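Local coordinates for protein glutamate racemase (PDB 2JFN) that belongs to the Asp/Glu/hydantoin racemase family and holds a bound glutamic acid in the cleft between its two alpha/beta halves, at residues A[33-38]-A[206-211]; A[170-175]-A[211-216]; A[56-61]-A[165-170]. All blocks are in the same frame, centred on the assembly; numbering follows the deposited sequence.

Interaction 1: residues A[33-38]-A[206-211]. With GLU (glutamic acid), chain B.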
# COMPACT_ATOMS: atom_id res chain seq x y z
N GLY A 33 -1.73 3.50 1.46
CA GLY A 33 -1.28 4.06 0.20
C GLY A 33 -0.32 5.21 0.39
O GLY A 33 0.55 5.44 -0.44
N LEU A 34 -0.46 5.93 1.50
CA LEU A 34 0.40 7.07 1.79
C LEU A 34 1.88 6.69 1.95
O LEU A 34 2.75 7.51 1.69
CB LEU A 34 -0.08 7.79 3.05
CG LEU A 34 -1.44 8.48 2.92
CD1 LEU A 34 -1.87 9.01 4.28
CD2 LEU A 34 -1.34 9.62 1.90
N SER A 35 2.17 5.46 2.38
CA SER A 35 3.57 5.07 2.53
C SER A 35 4.21 4.95 1.14
O SER A 35 5.38 5.30 0.96
CB SER A 35 3.71 3.74 3.29
OG SER A 35 3.20 2.64 2.55
N VAL A 36 3.44 4.47 0.17
CA VAL A 36 3.94 4.32 -1.20
C VAL A 36 4.04 5.69 -1.85
O VAL A 36 5.02 6.00 -2.53
CB VAL A 36 3.00 3.42 -2.04
CG1 VAL A 36 3.54 3.28 -3.46
CG2 VAL A 36 2.88 2.05 -1.38
N TYR A 37 3.01 6.51 -1.63
CA TYR A 37 3.01 7.85 -2.18
C TYR A 37 4.21 8.64 -1.66
O TYR A 37 4.86 9.36 -2.42
CB TYR A 37 1.70 8.56 -1.82
CG TYR A 37 1.81 10.07 -1.78
CD1 TYR A 37 2.04 10.74 -0.58
CD2 TYR A 37 1.74 10.82 -2.96
CE1 TYR A 37 2.19 12.13 -0.55
CE2 TYR A 37 1.89 12.20 -2.94
CZ TYR A 37 2.11 12.85 -1.74
OH TYR A 37 2.24 14.22 -1.70
N ASP A 38 4.50 8.50 -0.37
CA ASP A 38 5.61 9.22 0.24
C ASP A 38 6.92 8.95 -0.51
O ASP A 38 7.71 9.87 -0.74
CB ASP A 38 5.72 8.81 1.71
CG ASP A 38 6.44 9.84 2.56
OD1 ASP A 38 6.49 11.03 2.16
OD2 ASP A 38 6.94 9.46 3.64
N HIS A 206 0.15 -0.67 4.63
CA HIS A 206 -0.14 0.02 5.89
C HIS A 206 1.05 -0.11 6.86
O HIS A 206 1.32 0.79 7.66
CB HIS A 206 -1.36 -0.59 6.59
CG HIS A 206 -2.67 0.05 6.21
ND1 HIS A 206 -3.29 -0.18 5.00
CD2 HIS A 206 -3.49 0.86 6.91
CE1 HIS A 206 -4.44 0.47 4.97
NE2 HIS A 206 -4.58 1.11 6.12
N PHE A 207 1.75 -1.23 6.77
CA PHE A 207 2.84 -1.50 7.70
C PHE A 207 4.05 -0.57 7.74
O PHE A 207 4.55 -0.27 8.82
CB PHE A 207 3.27 -2.98 7.57
CG PHE A 207 2.15 -3.96 7.88
CD1 PHE A 207 2.31 -5.32 7.64
CD2 PHE A 207 0.92 -3.51 8.38
CE1 PHE A 207 1.28 -6.23 7.90
CE2 PHE A 207 -0.12 -4.41 8.64
CZ PHE A 207 0.06 -5.77 8.40
N PRO A 208 4.54 -0.10 6.57
CA PRO A 208 5.70 0.81 6.64
C PRO A 208 5.40 2.02 7.52
O PRO A 208 6.30 2.63 8.09
CB PRO A 208 5.91 1.19 5.17
CG PRO A 208 5.51 -0.05 4.45
CD PRO A 208 4.23 -0.46 5.17
N LEU A 209 4.11 2.36 7.64
CA LEU A 209 3.68 3.49 8.46
C LEU A 209 3.98 3.24 9.94
O LEU A 209 4.02 4.17 10.75
CB LEU A 209 2.18 3.73 8.29
CG LEU A 209 1.70 4.14 6.90
CD1 LEU A 209 0.19 4.20 6.88
CD2 LEU A 209 2.31 5.48 6.53
N LEU A 210 4.19 1.97 10.28
CA LEU A 210 4.49 1.57 11.66
C LEU A 210 5.96 1.20 11.84
O LEU A 210 6.33 0.59 12.84
CB LEU A 210 3.63 0.36 12.04
CG LEU A 210 2.11 0.56 12.09
CD1 LEU A 210 1.42 -0.78 12.21
CD2 LEU A 210 1.74 1.47 13.26
N GLN A 211 6.79 1.56 10.87
CA GLN A 211 8.20 1.22 10.95
C GLN A 211 8.83 1.49 12.32
O GLN A 211 9.45 0.60 12.90
CB GLN A 211 9.01 1.93 9.86
CG GLN A 211 10.50 1.60 9.95
CD GLN A 211 11.29 2.04 8.73
OE1 GLN A 211 11.07 1.53 7.62
NE2 GLN A 211 12.21 2.98 8.94
N GLU B . -3.11 -1.16 2.40
CA GLU B . -3.51 -2.54 2.71
C GLU B . -2.92 -3.46 1.66
O GLU B . -1.74 -3.23 1.20
CB GLU B . -5.05 -2.64 2.70
CG GLU B . -5.54 -3.44 3.93
CD GLU B . -7.01 -3.81 3.79
OE1 GLU B . -7.42 -4.86 4.27
OE2 GLU B . -7.80 -3.05 3.20
OXT GLU B . -3.57 -4.47 1.25
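Ser-35 meets Pro-208 and Leu-209 at the point where helix 33-43, on one side of the cleft, approaches the loop that leaves strand 199-202. Its CB is the apolar part of the contact: Ser-35 CB lies 3.9 Å from Pro-208 CB and equally 3.9 Å from Leu-209 CD2, so that the methylene sits between the CB of the proline ring and one methyl of the leucine. The hydroxyl lies alongside the proline, Ser-35 OG being 4.0 Å from Pro-208 CG, yet its polar partners are backbone oxygens next to the two segments. A chi1 of 68° puts OG between the backbone N and the carbonyl carbon, within reach of Gly-32 O, while Thr-205 O comes from the facing loop. Closest alpha carbons are Ser-35 CA and Leu-209 CA, 6.1 Å apart, with no more than a serine methylene on the helix side.

A few residues away, His-206 serves the bound glutamic acid. Its ND1 accepts a hydrogen bond from the ligand N at 2.8 Å, with that nitrogen in the plane of the ring, at its edge; the ring's other nitrogen, NE2, is bonded to Glu-170 OE1, and the two bonds together should hold the ring's rotation. Leu-34 packs on Leu-173 and His-206 on Val-166, both of helix 163-174, while Phe-207 and Pro-208 touch Leu-202 of strand 199-202.

Interaction 2: residues A[170-175]-A[211-216]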
# COMPACT_ATOMS: atom_id res chain seq x y z
N GLU A 170 -4.06 2.49 10.85
CA GLU A 170 -5.16 3.43 10.64
C GLU A 170 -5.26 4.35 11.85
O GLU A 170 -5.28 5.57 11.71
CB GLU A 170 -6.49 2.68 10.45
CG GLU A 170 -6.68 2.04 9.08
CD GLU A 170 -6.96 3.06 7.98
OE1 GLU A 170 -6.54 2.82 6.82
OE2 GLU A 170 -7.61 4.10 8.26
N ALA A 171 -5.31 3.76 13.04
CA ALA A 171 -5.41 4.55 14.27
C ALA A 171 -4.30 5.59 14.34
O ALA A 171 -4.56 6.76 14.62
CB ALA A 171 -5.32 3.63 15.48
N LYS A 172 -3.07 5.17 14.09
CA LYS A 172 -1.94 6.08 14.15
C LYS A 172 -2.14 7.34 13.31
O LYS A 172 -1.98 8.45 13.81
CB LYS A 172 -0.65 5.38 13.73
CG LYS A 172 0.57 6.27 13.81
CD LYS A 172 1.84 5.53 13.41
CE LYS A 172 3.06 6.42 13.53
NZ LYS A 172 4.30 5.69 13.18
N LEU A 173 -2.48 7.17 12.03
CA LEU A 173 -2.66 8.33 11.17
C LEU A 173 -3.95 9.09 11.47
O LEU A 173 -4.19 10.15 10.91
CB LEU A 173 -2.61 7.92 9.69
CG LEU A 173 -1.35 7.24 9.13
CD1 LEU A 173 -1.04 7.83 7.77
CD2 LEU A 173 -0.17 7.42 10.06
N HIS A 174 -4.78 8.54 12.34
CA HIS A 174 -6.02 9.21 12.71
C HIS A 174 -5.79 10.02 13.98
O HIS A 174 -6.68 10.73 14.44
CB HIS A 174 -7.15 8.20 12.90
CG HIS A 174 -7.81 7.80 11.61
ND1 HIS A 174 -8.82 8.54 11.03
CD2 HIS A 174 -7.57 6.77 10.77
CE1 HIS A 174 -9.16 7.99 9.88
NE2 HIS A 174 -8.41 6.91 9.70
N GLY A 175 -4.59 9.91 14.53
CA GLY A 175 -4.26 10.67 15.73
C GLY A 175 -4.10 9.88 17.01
O GLY A 175 -3.76 10.45 18.05
N GLN A 211 6.79 1.56 10.87
CA GLN A 211 8.20 1.22 10.95
C GLN A 211 8.83 1.49 12.32
O GLN A 211 9.45 0.60 12.90
CB GLN A 211 9.01 1.93 9.86
CG GLN A 211 10.50 1.60 9.95
CD GLN A 211 11.29 2.04 8.73
OE1 GLN A 211 11.07 1.53 7.62
NE2 GLN A 211 12.21 2.98 8.94
N GLU A 212 8.68 2.71 12.83
CA GLU A 212 9.28 3.04 14.12
C GLU A 212 8.82 2.09 15.22
O GLU A 212 9.65 1.52 15.94
CB GLU A 212 8.95 4.49 14.51
CG GLU A 212 9.75 5.00 15.70
CD GLU A 212 10.03 6.50 15.63
OE1 GLU A 212 10.73 6.94 14.68
OE2 GLU A 212 9.55 7.24 16.51
N GLU A 213 7.51 1.91 15.34
CA GLU A 213 6.95 1.02 16.35
C GLU A 213 7.45 -0.41 16.17
O GLU A 213 7.79 -1.08 17.15
CB GLU A 213 5.42 1.04 16.29
CG GLU A 213 4.76 2.34 16.73
CD GLU A 213 4.77 3.43 15.66
OE1 GLU A 213 5.18 3.17 14.51
OE2 GLU A 213 4.36 4.57 15.99
N LEU A 214 7.47 -0.89 14.92
CA LEU A 214 7.93 -2.25 14.64
C LEU A 214 9.38 -2.46 15.07
O LEU A 214 9.72 -3.50 15.62
CB LEU A 214 7.79 -2.58 13.15
CG LEU A 214 6.35 -2.80 12.66
CD1 LEU A 214 6.33 -2.90 11.14
CD2 LEU A 214 5.79 -4.07 13.30
N LEU A 215 10.21 -1.47 14.81
CA LEU A 215 11.62 -1.57 15.16
C LEU A 215 11.85 -1.55 16.67
O LEU A 215 12.89 -2.00 17.15
CB LEU A 215 12.41 -0.46 14.47
CG LEU A 215 12.48 -0.66 12.96
CD1 LEU A 215 13.18 0.50 12.30
CD2 LEU A 215 13.21 -1.96 12.66
N GLN A 216 10.89 -1.04 17.43
CA GLN A 216 11.03 -1.01 18.88
C GLN A 216 10.67 -2.36 19.48
O GLN A 216 11.17 -2.75 20.53
CB GLN A 216 10.13 0.07 19.50
CG GLN A 216 10.42 1.49 19.06
CD GLN A 216 9.58 2.51 19.81
OE1 GLN A 216 9.80 2.76 20.99
NE2 GLN A 216 8.59 3.09 19.13
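An inter-helix salt bridge near the surface ties the C-terminal part of helix 163-174 to the first turn of helix 211-217, with Lys-172 and Glu-213 as its two ends. The side chains come from opposite directions and close a gap of 10.5 Å between Lys-172 CA and Glu-213 CA. The lysine is fully stretched: CG lies anti to the backbone N (chi1 -178°), and every later torsion is also near 180°, which carries the ammonium across to the neighbouring helix. Glu-213 instead bends at its second torsion (chi2 80°) and presents its carboxylate as a fork. Lys-172 NZ is 3.0 Å from Glu-213 OE1 and also 3.0 Å from Glu-213 OE2, each oxygen using its syn lone pair, so the nitrogen sits in the mouth of the carboxylate. Lys-172 CE follows close behind, 3.3 Å from Glu-213 OE2.

The same ammonium also donates to Leu-209 O, just ahead of helix 211-217, and Leu-180 and Leu-183 of helix 180-186 touch the glutamate side chain. After Lys-172 the helix stops in a Schellman motif at Gly-175, whose positive phi suits a residue without a side chain.

Three acceptor oxygens thus share one ammonium. The bidentate grip should limit rotation of the carboxylate, while the bond to Leu-209 O ties the backbone just before helix 211-217 to the same ammonium. Such pairing would probably favour a protonated lysine and an ionised glutamate.

Interaction 3: residues A[56-61]-A[165-170]. With GLU (glutamic acid), chain B.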
# COMPACT_ATOMS: atom_id res chain seq x y z
N VAL A 56 -15.29 3.61 2.40
CA VAL A 56 -16.60 2.97 2.39
C VAL A 56 -16.53 1.44 2.45
O VAL A 56 -17.33 0.79 3.14
CB VAL A 56 -17.41 3.37 1.12
CG1 VAL A 56 -18.62 2.46 0.94
CG2 VAL A 56 -17.87 4.82 1.25
N ALA A 57 -15.57 0.85 1.75
CA ALA A 57 -15.45 -0.60 1.73
C ALA A 57 -14.24 -1.15 2.50
O ALA A 57 -14.04 -2.36 2.55
CB ALA A 57 -15.44 -1.10 0.29
N PHE A 58 -13.44 -0.26 3.09
CA PHE A 58 -12.29 -0.71 3.88
C PHE A 58 -12.89 -1.50 5.04
O PHE A 58 -13.90 -1.08 5.61
CB PHE A 58 -11.53 0.50 4.44
CG PHE A 58 -10.46 0.12 5.43
CD1 PHE A 58 -9.18 -0.20 5.01
CD2 PHE A 58 -10.77 0.05 6.79
CE1 PHE A 58 -8.20 -0.61 5.93
CE2 PHE A 58 -9.80 -0.36 7.72
CZ PHE A 58 -8.52 -0.68 7.28
N PRO A 59 -12.27 -2.63 5.43
CA PRO A 59 -11.05 -3.25 4.90
C PRO A 59 -11.31 -4.23 3.75
O PRO A 59 -12.32 -4.94 3.72
CB PRO A 59 -10.47 -3.96 6.12
CG PRO A 59 -11.70 -4.46 6.79
CD PRO A 59 -12.66 -3.28 6.70
N TYR A 60 -10.38 -4.25 2.79
CA TYR A 60 -10.47 -5.13 1.63
C TYR A 60 -10.06 -6.58 1.97
O TYR A 60 -10.51 -7.53 1.34
CB TYR A 60 -9.58 -4.60 0.50
CG TYR A 60 -10.18 -3.47 -0.33
CD1 TYR A 60 -11.29 -2.74 0.10
CD2 TYR A 60 -9.61 -3.13 -1.56
CE1 TYR A 60 -11.82 -1.69 -0.68
CE2 TYR A 60 -10.12 -2.10 -2.34
CZ TYR A 60 -11.22 -1.38 -1.90
OH TYR A 60 -11.72 -0.36 -2.68
N GLY A 61 -9.21 -6.72 2.98
CA GLY A 61 -8.73 -8.04 3.38
C GLY A 61 -9.81 -9.11 3.53
O GLY A 61 -9.59 -10.27 3.17
N MET A 165 -2.96 -5.22 12.88
CA MET A 165 -1.87 -4.30 12.62
C MET A 165 -2.33 -3.22 11.64
O MET A 165 -1.91 -2.07 11.72
CB MET A 165 -0.66 -5.05 12.08
CG MET A 165 0.63 -4.25 12.17
SD MET A 165 2.08 -5.18 11.63
CE MET A 165 2.34 -6.25 13.03
N VAL A 166 -3.19 -3.61 10.70
CA VAL A 166 -3.70 -2.65 9.74
C VAL A 166 -4.45 -1.56 10.50
O VAL A 166 -4.31 -0.38 10.22
CB VAL A 166 -4.67 -3.32 8.73
CG1 VAL A 166 -5.22 -2.27 7.77
CG2 VAL A 166 -3.94 -4.41 7.96
N GLU A 167 -5.25 -1.99 11.48
CA GLU A 167 -6.02 -1.06 12.30
C GLU A 167 -5.12 -0.16 13.13
O GLU A 167 -5.44 1.01 13.36
CB GLU A 167 -6.98 -1.83 13.22
CG GLU A 167 -8.17 -2.42 12.50
CD GLU A 167 -8.89 -1.39 11.64
OE1 GLU A 167 -9.15 -0.27 12.13
OE2 GLU A 167 -9.22 -1.70 10.47
N LEU A 168 -4.01 -0.70 13.60
CA LEU A 168 -3.08 0.08 14.39
C LEU A 168 -2.54 1.21 13.52
O LEU A 168 -2.40 2.35 13.97
CB LEU A 168 -1.94 -0.81 14.91
CG LEU A 168 -2.37 -1.79 16.00
CD1 LEU A 168 -1.21 -2.70 16.36
CD2 LEU A 168 -2.85 -1.02 17.21
N ALA A 169 -2.26 0.89 12.26
CA ALA A 169 -1.74 1.89 11.32
C ALA A 169 -2.82 2.94 11.07
O ALA A 169 -2.54 4.14 11.07
CB ALA A 169 -1.33 1.22 9.99
N GLU A 170 -4.06 2.49 10.85
CA GLU A 170 -5.16 3.43 10.64
C GLU A 170 -5.26 4.35 11.85
O GLU A 170 -5.28 5.57 11.71
CB GLU A 170 -6.49 2.68 10.45
CG GLU A 170 -6.68 2.04 9.08
CD GLU A 170 -6.96 3.06 7.98
OE1 GLU A 170 -6.54 2.82 6.82
OE2 GLU A 170 -7.61 4.10 8.26
N GLU B . -3.11 -1.16 2.40
CA GLU B . -3.51 -2.54 2.71
C GLU B . -2.92 -3.46 1.66
O GLU B . -1.74 -3.23 1.20
CB GLU B . -5.05 -2.64 2.70
CG GLU B . -5.54 -3.44 3.93
CD GLU B . -7.01 -3.81 3.79
OE1 GLU B . -7.42 -4.86 4.27
OE2 GLU B . -7.80 -3.05 3.20
OXT GLU B . -3.57 -4.47 1.25
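The side-chain carboxylate of the bound glutamic acid is gripped by two consecutive backbone amides, and the phenyl ring of Phe-58 reaches from beside this site to helix 163-174. Tyr-60 N donates to ligand OE2 at 2.9 Å with an N-H...O angle of 160°, and Gly-61 N donates to ligand OE1, also at 2.9 Å but a little more bent.

With chi1 of 171°, Phe-58 swings its CG anti to the backbone N, sending the ring out to the helix. At the ring edge, near its plane, Phe-58 CZ meets Val-166 CG1 at 3.7 Å, and Phe-58 CE2 lies 3.1 Å from Glu-167 OE2; the carboxylate of Glu-167 is turned 58° from the ring plane. Glu-170 touches Phe-58 CZ with its CG (3.7 Å) and sets OE1, an oxygen already bonded to His-206, over one face of the ring. Pro-59, joined through a cis peptide, sets its CB over the ring centre, 3.8 Å above the plane.

Each oxygen of the ligand's side-chain carboxylate therefore has a main-chain N-H, a grip supplied by the backbone of residues 60-61. The positively polarised ring rim facing Glu-167 OE2 is consistent with a weak electrostatic attraction, added to the apolar touch of Val-166.

Across the three contacts, chemistry follows position. Interactions 1 and 2 are surface contacts, whereas interaction 3 is partly buried and mixes apolar packing with carboxylates around an aromatic ring. Between its two segments interaction 1 rests on van der Waals touch, interaction 2 on charge. Helix 163-174 serves interactions 2 and 3, which share Glu-170, and Gln-211 belongs to both 1 and 2. Interaction 1 is tied to the same helix through His-206 and Leu-209. Interactions 1 and 3 reach opposite ends of the same ligand, its amino nitrogen and its side-chain carboxylate, while interaction 2 stands farther out.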